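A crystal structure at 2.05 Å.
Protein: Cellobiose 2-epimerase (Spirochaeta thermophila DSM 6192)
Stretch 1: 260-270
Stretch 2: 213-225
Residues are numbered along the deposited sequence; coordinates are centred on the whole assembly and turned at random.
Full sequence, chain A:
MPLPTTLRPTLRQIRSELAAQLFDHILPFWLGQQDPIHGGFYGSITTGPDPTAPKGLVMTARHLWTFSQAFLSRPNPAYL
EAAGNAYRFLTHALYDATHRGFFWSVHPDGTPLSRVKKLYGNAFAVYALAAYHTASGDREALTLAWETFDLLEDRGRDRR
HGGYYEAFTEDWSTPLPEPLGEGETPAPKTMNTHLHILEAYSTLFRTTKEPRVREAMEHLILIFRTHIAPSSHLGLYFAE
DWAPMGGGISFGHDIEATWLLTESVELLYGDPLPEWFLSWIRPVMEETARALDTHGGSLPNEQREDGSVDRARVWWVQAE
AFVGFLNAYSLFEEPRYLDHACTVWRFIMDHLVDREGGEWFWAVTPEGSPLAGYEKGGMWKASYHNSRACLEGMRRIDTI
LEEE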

# COMPACT_ATOMS: atom_id res chain seq x y z
N LEU A 260 -3.39 -8.56 1.59
CA LEU A 260 -3.42 -7.87 2.88
C LEU A 260 -4.42 -8.54 3.83
O LEU A 260 -4.14 -8.69 5.02
CB LEU A 260 -3.76 -6.39 2.72
CG LEU A 260 -2.56 -5.55 2.26
CD1 LEU A 260 -2.97 -4.13 1.97
CD2 LEU A 260 -1.46 -5.62 3.31
N LEU A 261 -5.58 -8.94 3.32
CA LEU A 261 -6.54 -9.65 4.15
C LEU A 261 -5.95 -10.97 4.63
O LEU A 261 -6.08 -11.32 5.81
CB LEU A 261 -7.84 -9.89 3.39
CG LEU A 261 -8.97 -8.86 3.43
CD1 LEU A 261 -8.52 -7.47 3.10
CD2 LEU A 261 -10.05 -9.30 2.46
N THR A 262 -5.30 -11.71 3.72
CA THR A 262 -4.62 -12.94 4.08
C THR A 262 -3.61 -12.73 5.21
O THR A 262 -3.61 -13.47 6.19
CB THR A 262 -3.93 -13.56 2.84
OG1 THR A 262 -4.91 -14.04 1.90
CG2 THR A 262 -3.01 -14.68 3.27
N GLU A 263 -2.79 -11.67 5.11
CA GLU A 263 -1.80 -11.43 6.16
C GLU A 263 -2.46 -11.31 7.54
O GLU A 263 -1.99 -11.89 8.52
CB GLU A 263 -1.01 -10.16 5.89
CG GLU A 263 0.18 -10.00 6.78
CD GLU A 263 0.68 -8.58 6.83
OE1 GLU A 263 -0.04 -7.66 6.41
OE2 GLU A 263 1.83 -8.39 7.26
N SER A 264 -3.55 -10.54 7.62
CA SER A 264 -4.18 -10.29 8.91
C SER A 264 -4.81 -11.56 9.49
O SER A 264 -4.67 -11.84 10.69
CB SER A 264 -5.21 -9.18 8.78
OG SER A 264 -6.19 -9.50 7.81
N VAL A 265 -5.51 -12.34 8.65
CA VAL A 265 -6.17 -13.56 9.13
C VAL A 265 -5.14 -14.65 9.42
O VAL A 265 -5.36 -15.52 10.29
CB VAL A 265 -7.26 -14.01 8.13
CG1 VAL A 265 -7.88 -15.39 8.54
CG2 VAL A 265 -8.35 -12.99 8.05
N GLU A 266 -3.99 -14.62 8.75
CA GLU A 266 -2.89 -15.49 9.14
C GLU A 266 -2.30 -15.07 10.50
O GLU A 266 -2.04 -15.92 11.36
CB GLU A 266 -1.81 -15.50 8.06
CG GLU A 266 -0.72 -16.54 8.29
CD GLU A 266 -0.04 -17.00 7.00
OE1 GLU A 266 0.95 -17.75 7.10
OE2 GLU A 266 -0.50 -16.62 5.90
N LEU A 267 -2.10 -13.77 10.71
CA LEU A 267 -1.63 -13.33 12.02
C LEU A 267 -2.61 -13.70 13.12
O LEU A 267 -2.21 -13.94 14.26
CB LEU A 267 -1.38 -11.82 12.01
CG LEU A 267 -0.11 -11.35 11.31
CD1 LEU A 267 -0.16 -9.83 11.18
CD2 LEU A 267 1.14 -11.81 12.07
N LEU A 268 -3.91 -13.77 12.81
CA LEU A 268 -4.89 -14.07 13.84
C LEU A 268 -5.00 -15.58 14.10
O LEU A 268 -5.02 -16.01 15.26
CB LEU A 268 -6.25 -13.49 13.44
CG LEU A 268 -6.70 -12.12 13.99
CD1 LEU A 268 -5.62 -11.08 13.88
CD2 LEU A 268 -7.90 -11.68 13.22
N TYR A 269 -5.08 -16.39 13.05
CA TYR A 269 -5.34 -17.81 13.21
C TYR A 269 -4.25 -18.72 12.68
O TYR A 269 -4.41 -19.94 12.75
CB TYR A 269 -6.66 -18.20 12.53
CG TYR A 269 -7.81 -17.32 12.91
CD1 TYR A 269 -8.38 -17.40 14.18
CD2 TYR A 269 -8.33 -16.40 12.01
CE1 TYR A 269 -9.44 -16.58 14.53
CE2 TYR A 269 -9.39 -15.59 12.35
CZ TYR A 269 -9.94 -15.68 13.61
OH TYR A 269 -11.00 -14.86 13.95
N GLY A 270 -3.16 -18.18 12.16
CA GLY A 270 -2.07 -19.01 11.69
C GLY A 270 -2.40 -19.78 10.42
O GLY A 270 -3.44 -19.60 9.78
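Stretch 2, residues 213-225: VREAMEHLILIFR

Helices that pack without any hydrogen bond between them must fit by shape, and a common solution is to seat a side chain of one helix in a hollow formed by four residues of the other. Cellobiose 2-epimerase from Spirochaeta thermophila offers a compact example. Residues 213-225 are helical throughout, part of a longer helix that begins before Val-213 and continues past Arg-225, and each backbone N from Met-217 onward donates to the O four residues earlier. This helix lies against helix 260-269 with the two running in broadly opposing directions: their N-to-C axes make an angle of 132° (signed crossing angle -132°) and approach to 10.4 Å. The early residues of stretch 2 therefore meet the end of stretch 1, and the later ones meet its beginning.

Val-213 makes no contact, and the interface opens at Arg-214, whose CA lies 7.0 Å from the CA of Leu-268. Its aliphatic portion serves as packing surface, with Arg-214 CG 3.9 Å from Leu-268 CD1. The guanidinium extends to the end of the partner helix, where Leu-268 O lies at its edge, near its plane; Arg-214 NH2 is 4.1 Å from Leu-267 O, and neither approach amounts to a hydrogen bond.

Glu-215 points away and Ala-216 is out of reach, so the next contact comes three residues on, a little under one turn, at Met-217. Met-217 CA is 7.0 Å from Ser-264 CA, and the CB of Met-217 points toward stretch 1. The terminal methyl is shared among several neighbours: Met-217 CE lies 3.6 Å from Leu-268 CD1, 4.0 Å from Leu-267 CD1 and 3.8 Å from Ser-264 CB. Glu-218 follows, its CG 3.8 Å from Leu-268 CD2.

After His-219 and Leu-220, which do not touch stretch 1, Ile-221 completes the hollow. Ile-221 CD1 approaches Leu-268 CD2 to 3.4 Å, a tight apolar contact, while Ile-221 CG1 lies 4.1 Å from Val-265 CG2. Leu-268 is thus a knob among Arg-214, Met-217, Glu-218 and Ile-221. Ser-264 adjoins this apolar surface with its hydroxyl turned back to its own helix, Ser-264 OG donating to Leu-261 O at 2.7 Å.

Leu-222 and Ile-223 make no contact. Phe-224 then turns its CB toward stretch 1 and offers one ring face to Leu-261, with Phe-224 CD1 4.3 Å from Leu-261 CD1. Arg-225 lies beyond the contact, which buries 469 Å² in all.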

# COMPACT_ATOMS: atom_id res chain seq x y z
N VAL A 213 -4.39 -4.41 19.35
CA VAL A 213 -4.28 -4.36 17.90
C VAL A 213 -5.02 -5.53 17.27
O VAL A 213 -5.77 -5.35 16.30
CB VAL A 213 -2.81 -4.33 17.47
CG1 VAL A 213 -2.70 -3.75 16.02
CG2 VAL A 213 -2.04 -3.50 18.44
N ARG A 214 -4.84 -6.74 17.82
CA ARG A 214 -5.46 -7.92 17.20
C ARG A 214 -6.97 -7.79 17.22
O ARG A 214 -7.65 -8.21 16.27
CB ARG A 214 -5.03 -9.21 17.89
CG ARG A 214 -6.05 -10.36 17.69
CD ARG A 214 -5.96 -11.48 18.72
NE ARG A 214 -5.19 -12.60 18.22
CZ ARG A 214 -4.02 -12.99 18.73
NH1 ARG A 214 -3.50 -12.36 19.77
NH2 ARG A 214 -3.38 -14.03 18.20
N GLU A 215 -7.50 -7.21 18.30
CA GLU A 215 -8.94 -7.02 18.40
C GLU A 215 -9.44 -6.00 17.37
O GLU A 215 -10.48 -6.21 16.74
CB GLU A 215 -9.30 -6.61 19.83
CG GLU A 215 -9.10 -7.80 20.80
CD GLU A 215 -9.19 -7.44 22.28
OE1 GLU A 215 -9.29 -6.24 22.62
OE2 GLU A 215 -9.16 -8.38 23.10
N ALA A 216 -8.71 -4.90 17.18
CA ALA A 216 -9.07 -3.96 16.12
C ALA A 216 -9.00 -4.64 14.75
O ALA A 216 -9.84 -4.39 13.88
CB ALA A 216 -8.17 -2.73 16.16
N MET A 217 -8.01 -5.53 14.56
CA MET A 217 -7.91 -6.31 13.32
C MET A 217 -9.15 -7.18 13.10
O MET A 217 -9.73 -7.19 12.01
CB MET A 217 -6.65 -7.18 13.35
CG MET A 217 -5.37 -6.38 13.17
SD MET A 217 -3.89 -7.32 13.62
CE MET A 217 -3.72 -8.48 12.24
N GLU A 218 -9.59 -7.90 14.13
CA GLU A 218 -10.84 -8.65 14.06
C GLU A 218 -11.99 -7.76 13.59
O GLU A 218 -12.68 -8.08 12.62
CB GLU A 218 -11.17 -9.25 15.42
CG GLU A 218 -10.10 -10.19 16.00
CD GLU A 218 -10.59 -10.93 17.25
OE1 GLU A 218 -11.00 -10.24 18.21
OE2 GLU A 218 -10.52 -12.18 17.31
N HIS A 219 -12.19 -6.63 14.28
CA HIS A 219 -13.22 -5.68 13.88
C HIS A 219 -13.12 -5.37 12.38
O HIS A 219 -14.11 -5.42 11.65
CB HIS A 219 -13.10 -4.39 14.68
CG HIS A 219 -14.10 -3.35 14.29
ND1 HIS A 219 -15.46 -3.58 14.32
CD2 HIS A 219 -13.94 -2.08 13.86
CE1 HIS A 219 -16.10 -2.49 13.94
NE2 HIS A 219 -15.20 -1.56 13.66
N LEU A 220 -11.91 -5.04 11.92
CA LEU A 220 -11.71 -4.67 10.52
C LEU A 220 -12.08 -5.81 9.58
O LEU A 220 -12.68 -5.59 8.52
CB LEU A 220 -10.26 -4.22 10.30
CG LEU A 220 -10.02 -2.76 10.71
CD1 LEU A 220 -8.56 -2.43 10.92
CD2 LEU A 220 -10.65 -1.81 9.71
N ILE A 221 -11.74 -7.05 9.96
CA ILE A 221 -12.07 -8.19 9.11
C ILE A 221 -13.57 -8.32 8.95
O ILE A 221 -14.07 -8.57 7.84
CB ILE A 221 -11.42 -9.49 9.65
CG1 ILE A 221 -9.91 -9.44 9.45
CG2 ILE A 221 -11.95 -10.69 8.91
CD1 ILE A 221 -9.09 -9.77 10.64
N LEU A 222 -14.33 -8.13 10.04
CA LEU A 222 -15.78 -8.21 9.95
C LEU A 222 -16.36 -7.10 9.08
O LEU A 222 -17.37 -7.31 8.40
CB LEU A 222 -16.41 -8.16 11.35
CG LEU A 222 -16.28 -9.42 12.21
CD1 LEU A 222 -16.56 -9.08 13.66
CD2 LEU A 222 -17.21 -10.52 11.74
N ILE A 223 -15.76 -5.90 9.10
CA ILE A 223 -16.20 -4.83 8.22
C ILE A 223 -16.02 -5.25 6.77
O ILE A 223 -16.92 -5.09 5.93
CB ILE A 223 -15.42 -3.53 8.53
CG1 ILE A 223 -15.65 -3.09 9.97
CG2 ILE A 223 -15.75 -2.43 7.53
CD1 ILE A 223 -17.08 -2.76 10.29
N PHE A 224 -14.84 -5.79 6.46
CA PHE A 224 -14.56 -6.24 5.10
C PHE A 224 -15.45 -7.40 4.70
O PHE A 224 -16.03 -7.39 3.61
CB PHE A 224 -13.08 -6.60 4.96
CG PHE A 224 -12.20 -5.41 4.62
CD1 PHE A 224 -12.04 -5.02 3.29
CD2 PHE A 224 -11.57 -4.68 5.61
CE1 PHE A 224 -11.25 -3.92 2.97
CE2 PHE A 224 -10.77 -3.58 5.30
CZ PHE A 224 -10.61 -3.20 3.98
N ARG A 225 -15.64 -8.38 5.60
CA ARG A 225 -16.50 -9.53 5.29
C ARG A 225 -17.94 -9.09 5.04
O ARG A 225 -18.63 -9.67 4.19
CB ARG A 225 -16.48 -10.57 6.42
CG ARG A 225 -17.21 -11.87 6.06
CD ARG A 225 -16.50 -12.52 4.86
NE ARG A 225 -17.19 -13.66 4.26
CZ ARG A 225 -18.06 -13.56 3.26
NH1 ARG A 225 -18.36 -12.37 2.75
NH2 ARG A 225 -18.64 -14.64 2.76